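Local coordinates for NanU sialic acid binding protein (Bacteroides fragilis, PDB 4L7T) that binds sialic acid with high affinity as a SusD-family protein of the outer membrane, probably working with the transporter NanO in sialic acid uptake, at residues Y329-R334 and N443-G448; K469-L474 and K484-V489. All blocks are in the same frame, centred on the assembly; numbering follows the deposited sequence.

Interaction 1: residues Y329-R334 and N443-G448; sequences YNKAFR and NKYMSG
N443 reaches across to K331 with its carboxamide and gives the one direct hydrogen bond between 329-334 and 443-448: ND2 donates to K331 O at 2.8 Å, with an N-H...O angle of 158°. The donor lies in the carbonyl plane, on a lone pair of the oxygen, and the oxygen in turn sits close to the amide plane of N443. A chi1 of -174° sets CG of N443 anti to the backbone N, and the carboxamide beyond it meets K331 O. The other end of that amide is occupied as well, since N443 OD1 accepts from Y445 N at 3.0 Å and closes an Asx turn. Gripped at both ends, the flat group has little freedom to rotate.

Next to this bond the packing is tight. M446 lays its thioether against the K331 and A332 carbonyl oxygens, with CE 3.3 Å from A332 O and SD 3.8 Å from K331 O. The A332 carbonyl oxygen also takes a hydrogen bond from R462. K331 crosses the Y445 side chain at about a right angle, and its CD meets CE2 at the ring edge, 4.0 Å away, while CG of K444 covers one face of the ring.

Beyond CD the contact becomes looser and wetter. K331 NZ bonds directly to D442 O and donates to a water at 2.7 Å; the same water accepts from K444 N at 2.9 Å, so a solvent molecule bridges the segments here.

Around this plain structural contact, 443-448 lies in the loop between helix 427-430 and helix 452-463, the latter supplying R462 against M446, while on the other segment F333 packs on helix 339-343 and strand 344-350.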
loop_
_atom_site.group_PDB
_atom_site.type_symbol
_atom_site.label_atom_id
_atom_site.label_comp_id
_atom_site.label_asym_id
_atom_site.label_seq_id
_atom_site.Cartn_x
_atom_site.Cartn_y
_atom_site.Cartn_z
ATOM N N TYR A 329 -7.133 9.746 -16.492
ATOM C CA TYR A 329 -5.878 10.055 -17.088
ATOM C C TYR A 329 -5.704 11.566 -17.287
ATOM O O TYR A 329 -4.573 12.077 -17.060
ATOM C CB TYR A 329 -5.742 9.404 -18.464
ATOM C CG TYR A 329 -4.394 9.673 -19.131
ATOM C CD1 TYR A 329 -3.213 9.086 -18.629
ATOM C CD2 TYR A 329 -4.298 10.513 -20.264
ATOM C CE1 TYR A 329 -1.938 9.316 -19.268
ATOM C CE2 TYR A 329 -3.044 10.747 -20.896
ATOM C CZ TYR A 329 -1.883 10.130 -20.411
ATOM O OH TYR A 329 -0.657 10.344 -21.023
ATOM N N ASN A 330 -6.797 12.260 -17.668
ATOM C CA ASN A 330 -6.770 13.721 -17.855
ATOM C C ASN A 330 -7.347 14.534 -16.713
ATOM O O ASN A 330 -7.211 15.749 -16.686
ATOM C CB ASN A 330 -7.420 14.094 -19.190
ATOM C CG ASN A 330 -6.512 13.776 -20.356
ATOM O OD1 ASN A 330 -6.925 13.122 -21.315
ATOM N ND2 ASN A 330 -5.260 14.184 -20.263
ATOM N N LYS A 331 -7.980 13.879 -15.755
ATOM C CA LYS A 331 -8.536 14.589 -14.589
ATOM C C LYS A 331 -7.692 14.544 -13.309
ATOM O O LYS A 331 -8.119 15.118 -12.327
ATOM C CB LYS A 331 -9.939 14.079 -14.219
ATOM C CG LYS A 331 -10.960 14.545 -15.270
ATOM C CD LYS A 331 -12.317 13.996 -14.975
ATOM C CE LYS A 331 -13.294 14.674 -15.917
ATOM N NZ LYS A 331 -14.603 14.766 -15.241
ATOM N N ALA A 332 -6.634 13.756 -13.292
ATOM C CA ALA A 332 -5.890 13.559 -12.036
ATOM C C ALA A 332 -4.832 14.593 -11.771
ATOM O O ALA A 332 -4.505 14.786 -10.568
ATOM C CB ALA A 332 -5.274 12.196 -11.974
ATOM N N PHE A 333 -4.205 15.100 -12.846
ATOM C CA PHE A 333 -2.962 15.869 -12.666
ATOM C C PHE A 333 -3.030 17.198 -13.389
ATOM O O PHE A 333 -3.475 17.254 -14.517
ATOM C CB PHE A 333 -1.709 15.102 -13.153
ATOM C CG PHE A 333 -1.512 13.779 -12.483
ATOM C CD1 PHE A 333 -0.832 13.692 -11.250
ATOM C CD2 PHE A 333 -2.004 12.607 -13.070
ATOM C CE1 PHE A 333 -0.652 12.430 -10.617
ATOM C CE2 PHE A 333 -1.832 11.377 -12.442
ATOM C CZ PHE A 333 -1.125 11.274 -11.240
ATOM N N ARG A 334 -2.518 18.251 -12.726
ATOM C CA ARG A 334 -2.272 19.557 -13.402
ATOM C C ARG A 334 -1.124 19.470 -14.431
ATOM O O ARG A 334 -0.202 18.671 -14.284
ATOM C CB ARG A 334 -1.947 20.619 -12.345
ATOM C CG ARG A 334 -2.942 20.817 -11.250
ATOM C CD ARG A 334 -4.395 21.171 -11.681
ATOM N NE ARG A 334 -4.393 22.303 -12.625
ATOM C CZ ARG A 334 -4.570 23.578 -12.277
ATOM N NH1 ARG A 334 -4.790 23.932 -11.003
ATOM N NH2 ARG A 334 -4.516 24.517 -13.251
ATOM N N ASN A 443 -15.155 17.443 -11.616
ATOM C CA ASN A 443 -14.052 16.458 -11.366
ATOM C C ASN A 443 -14.421 15.667 -10.154
ATOM O O ASN A 443 -14.405 16.196 -9.067
ATOM C CB ASN A 443 -12.707 17.202 -11.166
ATOM C CG ASN A 443 -11.521 16.254 -11.056
ATOM O OD1 ASN A 443 -11.690 15.133 -10.562
ATOM N ND2 ASN A 443 -10.353 16.640 -11.607
ATOM N N LYS A 444 -14.905 14.433 -10.328
ATOM C CA LYS A 444 -15.421 13.693 -9.151
ATOM C C LYS A 444 -14.305 13.141 -8.254
ATOM O O LYS A 444 -14.645 12.645 -7.160
ATOM C CB LYS A 444 -16.265 12.486 -9.544
ATOM C CG LYS A 444 -15.478 11.404 -10.263
ATOM C CD LYS A 444 -16.400 10.302 -10.846
ATOM C CE LYS A 444 -15.829 8.930 -10.594
ATOM N NZ LYS A 444 -15.991 8.422 -9.162
ATOM N N TYR A 445 -13.054 13.253 -8.720
ATOM C CA TYR A 445 -11.930 12.553 -8.056
ATOM C C TYR A 445 -11.254 13.401 -6.978
ATOM O O TYR A 445 -10.590 12.880 -6.058
ATOM C CB TYR A 445 -10.890 12.117 -9.089
ATOM C CG TYR A 445 -11.439 11.200 -10.139
ATOM C CD1 TYR A 445 -11.663 9.844 -9.845
ATOM C CD2 TYR A 445 -11.670 11.683 -11.426
ATOM C CE1 TYR A 445 -12.168 9.006 -10.807
ATOM C CE2 TYR A 445 -12.201 10.851 -12.441
ATOM C CZ TYR A 445 -12.422 9.505 -12.103
ATOM O OH TYR A 445 -12.955 8.644 -13.033
ATOM N N MET A 446 -11.479 14.706 -7.033
ATOM C CA MET A 446 -10.635 15.634 -6.286
ATOM C C MET A 446 -11.160 17.024 -6.381
ATOM O O MET A 446 -11.815 17.374 -7.367
ATOM C CB MET A 446 -9.171 15.600 -6.721
ATOM C CG MET A 446 -8.872 15.944 -8.196
ATOM S SD MET A 446 -7.165 15.750 -8.744
ATOM C CE MET A 446 -6.733 14.043 -8.309
ATOM N N SER A 447 -10.861 17.825 -5.353
ATOM C CA SER A 447 -11.364 19.204 -5.356
ATOM C C SER A 447 -10.270 20.170 -5.019
ATOM O O SER A 447 -9.099 19.783 -4.886
ATOM C CB SER A 447 -12.639 19.345 -4.497
ATOM O OG SER A 447 -12.474 18.923 -3.195
ATOM N N GLY A 448 -10.607 21.453 -4.957
ATOM C CA GLY A 448 -9.569 22.460 -4.801
ATOM C C GLY A 448 -8.966 22.549 -3.395
ATOM O O GLY A 448 -9.454 21.966 -2.397
HETATM O O HOH W 1 -15.505 13.530 -13.045
#

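Interaction 2: residues K469-L474 and K484-V489; sequences KRWYDL and KRTSAV. With NA (sodium ion), chain F; EDO (1,2-ethanediol), chain D.
W471 has CG anti to its backbone N (chi1 170°), and with chi2 -99° the six-membered ring of the indole comes to lie with its edge at A488; L474 has CG anti to its carbonyl carbon (chi1 -61°), and CD1 at the end of the chain is the atom that meets T486. Both come from helix 470-477, which is followed directly by helix 479-485 in the mainly helical SusD-type fold; the second helix gives way to loop at T486. A488 CB lies in the plane of the W471 ring, 3.6 Å from CH2. L474 and T486 meet tip to tip, CD1 to CG2 at 3.8 Å.

T486 OG1 accepts from A488 N at 3.1 Å, an ST turn, and also bonds to V482 O. Farther along, R470 and R485 cross at about a right angle, with R470 NH2 3.5 Å from R485 CD. Their like charges are probably balanced by separate salt bridges, R470 to D63 and R485 to E454.

The turn also serves a metal: a sodium ion is bound by T486 O at 2.4 Å, by T483 O and by three waters, one of which donates to A488 O at 2.8 Å.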
loop_
_atom_site.group_PDB
_atom_site.type_symbol
_atom_site.label_atom_id
_atom_site.label_comp_id
_atom_site.label_asym_id
_atom_site.label_seq_id
_atom_site.Cartn_x
_atom_site.Cartn_y
_atom_site.Cartn_z
ATOM N N LYS A 469 -3.249 2.813 -1.141
ATOM C CA LYS A 469 -3.584 3.852 -0.159
ATOM C C LYS A 469 -5.033 4.419 -0.271
ATOM O O LYS A 469 -5.603 4.753 0.782
ATOM C CB LYS A 469 -2.671 5.097 -0.294
ATOM C CG LYS A 469 -1.152 4.785 -0.151
ATOM C CD LYS A 469 -0.907 4.013 1.090
ATOM C CE LYS A 469 0.625 3.708 1.229
ATOM N NZ LYS A 469 1.037 2.719 2.369
ATOM N N ARG A 470 -5.576 4.574 -1.467
ATOM C CA ARG A 470 -6.772 5.471 -1.711
ATOM C C ARG A 470 -7.968 5.033 -0.821
ATOM O O ARG A 470 -8.667 5.900 -0.272
ATOM C CB ARG A 470 -7.103 5.462 -3.199
ATOM C CG ARG A 470 -8.356 6.344 -3.563
ATOM C CD ARG A 470 -8.256 7.792 -3.163
ATOM N NE ARG A 470 -9.350 8.484 -3.864
ATOM C CZ ARG A 470 -9.470 9.829 -3.849
ATOM N NH1 ARG A 470 -8.616 10.590 -3.138
ATOM N NH2 ARG A 470 -10.453 10.376 -4.583
ATOM N N TRP A 471 -8.302 3.737 -0.855
ATOM C CA TRP A 471 -9.439 3.244 -0.053
ATOM C C TRP A 471 -9.226 3.509 1.413
ATOM O O TRP A 471 -10.136 4.079 2.124
ATOM C CB TRP A 471 -9.734 1.791 -0.371
ATOM C CG TRP A 471 -10.704 1.132 0.556
ATOM C CD1 TRP A 471 -10.402 0.310 1.613
ATOM C CD2 TRP A 471 -12.148 1.208 0.498
ATOM N NE1 TRP A 471 -11.589 -0.133 2.257
ATOM C CE2 TRP A 471 -12.653 0.439 1.608
ATOM C CE3 TRP A 471 -13.062 1.896 -0.355
ATOM C CZ2 TRP A 471 -14.028 0.286 1.862
ATOM C CZ3 TRP A 471 -14.447 1.769 -0.066
ATOM C CH2 TRP A 471 -14.896 0.988 1.026
ATOM N N TYR A 472 -8.015 3.218 1.909
ATOM C CA TYR A 472 -7.799 3.489 3.338
ATOM C C TYR A 472 -7.768 5.031 3.657
ATOM O O TYR A 472 -8.136 5.367 4.810
ATOM C CB TYR A 472 -6.457 2.864 3.752
ATOM C CG TYR A 472 -6.465 1.385 3.993
ATOM C CD1 TYR A 472 -7.546 0.748 4.579
ATOM C CD2 TYR A 472 -5.306 0.623 3.661
ATOM C CE1 TYR A 472 -7.448 -0.627 4.905
ATOM C CE2 TYR A 472 -5.203 -0.761 3.979
ATOM C CZ TYR A 472 -6.280 -1.336 4.648
ATOM O OH TYR A 472 -6.207 -2.656 4.979
ATOM N N ASP A 473 -7.392 5.878 2.697
ATOM C CA ASP A 473 -7.335 7.352 2.924
ATOM C C ASP A 473 -8.792 7.877 3.079
ATOM O O ASP A 473 -9.071 8.640 4.024
ATOM C CB ASP A 473 -6.669 8.066 1.798
ATOM C CG ASP A 473 -5.107 7.840 1.767
ATOM O OD1 ASP A 473 -4.519 7.321 2.737
ATOM O OD2 ASP A 473 -4.500 8.225 0.757
ATOM N N LEU A 474 -9.680 7.398 2.218
ATOM C CA LEU A 474 -11.107 7.765 2.342
ATOM C C LEU A 474 -11.665 7.206 3.609
ATOM O O LEU A 474 -12.362 7.941 4.307
ATOM C CB LEU A 474 -11.957 7.304 1.133
ATOM C CG LEU A 474 -11.498 7.936 -0.182
ATOM C CD1 LEU A 474 -12.234 7.355 -1.378
ATOM C CD2 LEU A 474 -11.786 9.466 -0.213
ATOM N N LYS A 484 -19.286 9.387 -0.874
ATOM C CA LYS A 484 -19.245 10.411 -1.896
ATOM C C LYS A 484 -18.520 9.997 -3.133
ATOM O O LYS A 484 -18.998 10.241 -4.250
ATOM C CB LYS A 484 -18.638 11.701 -1.333
ATOM C CG LYS A 484 -18.531 12.733 -2.331
ATOM C CD LYS A 484 -19.907 13.415 -2.621
ATOM C CE LYS A 484 -19.685 14.638 -3.548
ATOM N NZ LYS A 484 -20.919 15.108 -4.245
ATOM N N ARG A 485 -17.367 9.321 -2.948
ATOM C CA ARG A 485 -16.515 9.047 -4.092
ATOM C C ARG A 485 -16.497 7.592 -4.527
ATOM O O ARG A 485 -15.858 7.250 -5.546
ATOM C CB ARG A 485 -15.096 9.603 -3.871
ATOM C CG ARG A 485 -15.079 11.148 -3.980
ATOM C CD ARG A 485 -13.670 11.676 -4.117
ATOM N NE ARG A 485 -13.612 13.110 -4.419
ATOM C CZ ARG A 485 -13.171 14.051 -3.575
ATOM N NH1 ARG A 485 -12.810 13.728 -2.339
ATOM N NH2 ARG A 485 -13.057 15.300 -4.016
ATOM N N THR A 486 -17.135 6.702 -3.790
ATOM C CA THR A 486 -17.093 5.272 -4.179
ATOM C C THR A 486 -18.495 4.710 -4.262
ATOM O O THR A 486 -19.452 5.346 -3.749
ATOM C CB THR A 486 -16.277 4.432 -3.171
ATOM O OG1 THR A 486 -17.051 4.132 -2.016
ATOM C CG2 THR A 486 -14.964 5.146 -2.720
ATOM N N SER A 487 -18.621 3.478 -4.755
ATOM C CA SER A 487 -19.932 2.815 -4.685
ATOM C C SER A 487 -20.261 2.038 -3.426
ATOM O O SER A 487 -21.295 1.349 -3.344
ATOM C CB SER A 487 -20.026 1.866 -5.878
ATOM O OG SER A 487 -18.891 1.012 -5.909
ATOM N N ALA A 488 -19.375 2.106 -2.417
ATOM C CA ALA A 488 -19.556 1.425 -1.141
ATOM C C ALA A 488 -20.655 2.104 -0.376
ATOM O O ALA A 488 -20.801 3.326 -0.479
ATOM C CB ALA A 488 -18.251 1.458 -0.285
ATOM N N VAL A 489 -21.388 1.320 0.415
ATOM C CA VAL A 489 -22.405 1.951 1.299
ATOM C C VAL A 489 -21.965 1.883 2.757
ATOM O O VAL A 489 -21.144 1.060 3.135
ATOM C CB VAL A 489 -23.781 1.261 1.068
ATOM C CG1 VAL A 489 -24.235 1.456 -0.405
ATOM C CG2 VAL A 489 -23.724 -0.196 1.426
HETATM NA NA NA F . -21.563 6.539 -3.498
HETATM C C1 EDO D . -4.144 6.807 -4.319
HETATM O O1 EDO D . -4.131 7.317 -5.730
HETATM C C2 EDO D . -3.718 7.464 -2.977
HETATM O O2 EDO D . -4.595 7.975 -1.880
HETATM O O HOH W 2 -20.721 7.758 -5.237
HETATM O O HOH W 3 -22.267 4.989 -2.253
HETATM O O HOH W 4 -22.680 5.400 -5.305
#

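How the interactions relate
Both contacts are largely buried, but interaction 1 lies farther from the centre of the chain, about 21 Å against 14 Å, and the centres of the two are about 15 Å apart. Interaction 1 ties a short helix to a loop distant in sequence through an amide bonded to a carbonyl, a bridging water and packing by M446 and Y445; interaction 2 joins a helix to the end of the next helix and the loop that follows it, mainly by apolar packing, without a direct hydrogen bond, and has a hydrated sodium ion beside it. They meet at 443-448, where Y445 O probably accepts from R470 NH2 and K444 O from R485 NE. Helix 452-463 borders both, touching M446 and L474.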